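Long-range contact in MmcQ/YjbR family DNA-binding protein (Pseudomonas syringae pv. tomato, PDB 3H9X), which probably binds DNA through a double-wing motif of the MmcQ/YjbR family: residues 63-68 and 88-93. Numbering follows the deposited sequence.
Sequences DLKVQP and KEHWIT
Trp91 and Lys65 meet through their first torsions: the indole CG stands anti to its own carbonyl carbon (chi1 -67°), while Lys65 CG is anti to the backbone N (chi1 -169°), which lays the lysine chain across the ring. They form a non-hydrogen-bonded pair in the antiparallel sheet of this double-wing fold, where strand 58-65 runs beside strand 91-95. Lys65 CB sits 3.8 Å from the centroid of the Trp91 six-membered ring, almost on its normal, in a CH-pi contact. The chain then bends at chi3 and chi4, taking NZ past the indole to lie beside His90. Trp91 CZ3 also comes 3.6 Å from Asp63 O, which lies at the edge of the ring. Met86 and Ala83 pack on the indole as well.

Leu64 and Ile92 form the hydrogen-bonded pair: Leu64 N donates to Ile92 O at 3.0 Å, and Ile92 N returns a bond to Leu64 O at 2.9 Å. One more backbone bond follows just past the end of strand 58-65, where Val66 N donates to His90 O at 2.9 Å in a nearly straight bond. Beside Ile92, the Val66 side chain crosses that of the isoleucine at about a right angle, with Val66 CG2 3.8 Å from Ile92 CG1. Helix 71-74 packs on this pair through Val71, and helix 102-115 covers Leu64.

On the Trp91 face, the buried Asp63 stands beside Thr93, whose hydroxyl also hydrogen-bonds to Tyr84 N. Thr93 OG1 donates to Asp63 OD1 at 2.7 Å, approaching from above the carboxylate plane, 40° out of it.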
# COMPACT_ATOMS: atom_id res chain seq x y z
N ASP A 63 1.48 -0.29 0.46
CA ASP A 63 1.57 -1.10 1.66
C ASP A 63 0.48 -0.66 2.59
O ASP A 63 0.29 0.54 2.82
CB ASP A 63 2.94 -0.95 2.30
CG ASP A 63 3.95 -1.92 1.72
OD1 ASP A 63 3.85 -2.25 0.51
OD2 ASP A 63 4.85 -2.34 2.45
N LEU A 64 -0.25 -1.64 3.11
CA LEU A 64 -1.37 -1.43 4.00
C LEU A 64 -1.22 -2.27 5.25
O LEU A 64 -0.64 -3.34 5.21
CB LEU A 64 -2.67 -1.80 3.26
CG LEU A 64 -3.44 -0.71 2.49
CD1 LEU A 64 -2.50 0.24 1.78
CD2 LEU A 64 -4.39 -1.37 1.51
N LYS A 65 -1.75 -1.79 6.37
CA LYS A 65 -1.64 -2.53 7.63
C LYS A 65 -2.86 -3.41 7.82
O LYS A 65 -3.99 -3.00 7.56
CB LYS A 65 -1.51 -1.56 8.80
CG LYS A 65 -1.13 -2.17 10.13
CD LYS A 65 -1.11 -1.08 11.20
CE LYS A 65 0.14 -1.13 12.08
NZ LYS A 65 0.34 -2.45 12.74
N VAL A 66 -2.65 -4.63 8.27
CA VAL A 66 -3.76 -5.54 8.48
C VAL A 66 -3.57 -6.26 9.80
O VAL A 66 -2.54 -6.10 10.45
CB VAL A 66 -3.88 -6.57 7.34
CG1 VAL A 66 -3.99 -5.86 5.99
CG2 VAL A 66 -2.69 -7.50 7.34
N GLN A 67 -4.57 -7.03 10.20
CA GLN A 67 -4.49 -7.79 11.43
C GLN A 67 -3.63 -9.02 11.17
O GLN A 67 -3.85 -9.76 10.21
CB GLN A 67 -5.88 -8.19 11.89
CG GLN A 67 -6.72 -7.00 12.29
CD GLN A 67 -8.12 -7.07 11.70
OE1 GLN A 67 -8.91 -7.96 12.03
NE2 GLN A 67 -8.43 -6.13 10.81
N PRO A 68 -2.63 -9.26 12.03
CA PRO A 68 -1.72 -10.40 11.90
C PRO A 68 -2.36 -11.76 11.55
O PRO A 68 -1.71 -12.59 10.92
CB PRO A 68 -0.99 -10.41 13.24
CG PRO A 68 -2.00 -9.77 14.19
CD PRO A 68 -2.50 -8.63 13.36
N LYS A 88 6.59 -7.67 8.08
CA LYS A 88 5.78 -8.68 7.41
C LYS A 88 4.60 -9.28 8.19
O LYS A 88 3.64 -9.77 7.59
CB LYS A 88 6.69 -9.78 6.87
CG LYS A 88 7.89 -9.26 6.07
CD LYS A 88 8.16 -10.20 4.89
CE LYS A 88 9.64 -10.18 4.40
NZ LYS A 88 10.64 -10.89 5.33
N GLU A 89 4.65 -9.24 9.52
CA GLU A 89 3.57 -9.80 10.32
C GLU A 89 2.40 -8.84 10.50
O GLU A 89 1.32 -9.22 10.96
CB GLU A 89 4.11 -10.22 11.69
CG GLU A 89 5.07 -11.39 11.62
CD GLU A 89 5.82 -11.59 12.92
OE1 GLU A 89 5.15 -11.76 13.97
OE2 GLU A 89 7.07 -11.58 12.88
N HIS A 90 2.61 -7.58 10.12
CA HIS A 90 1.57 -6.57 10.26
C HIS A 90 1.22 -5.84 8.96
O HIS A 90 0.15 -5.22 8.86
CB HIS A 90 1.98 -5.56 11.31
CG HIS A 90 1.98 -6.11 12.69
ND1 HIS A 90 0.83 -6.22 13.44
CD2 HIS A 90 2.97 -6.62 13.45
CE1 HIS A 90 1.12 -6.78 14.61
NE2 HIS A 90 2.41 -7.02 14.64
N TRP A 91 2.12 -5.92 7.98
CA TRP A 91 1.87 -5.24 6.71
C TRP A 91 1.72 -6.16 5.52
O TRP A 91 2.15 -7.32 5.54
CB TRP A 91 2.95 -4.17 6.44
CG TRP A 91 2.89 -3.01 7.43
CD1 TRP A 91 3.31 -3.02 8.74
CD2 TRP A 91 2.30 -1.71 7.22
NE1 TRP A 91 3.00 -1.83 9.35
CE2 TRP A 91 2.38 -1.01 8.44
CE3 TRP A 91 1.69 -1.08 6.12
CZ2 TRP A 91 1.89 0.29 8.60
CZ3 TRP A 91 1.20 0.21 6.28
CH2 TRP A 91 1.30 0.88 7.50
N ILE A 92 1.09 -5.61 4.48
CA ILE A 92 0.78 -6.29 3.23
C ILE A 92 1.15 -5.37 2.09
O ILE A 92 1.05 -4.16 2.23
CB ILE A 92 -0.73 -6.57 3.20
CG1 ILE A 92 -1.00 -7.86 3.94
CG2 ILE A 92 -1.24 -6.71 1.81
CD1 ILE A 92 -0.26 -9.00 3.32
N THR A 93 1.59 -5.94 0.98
CA THR A 93 1.96 -5.13 -0.18
C THR A 93 0.99 -5.47 -1.30
O THR A 93 0.97 -6.60 -1.76
CB THR A 93 3.42 -5.41 -0.66
OG1 THR A 93 4.35 -4.93 0.31
CG2 THR A 93 3.69 -4.74 -2.00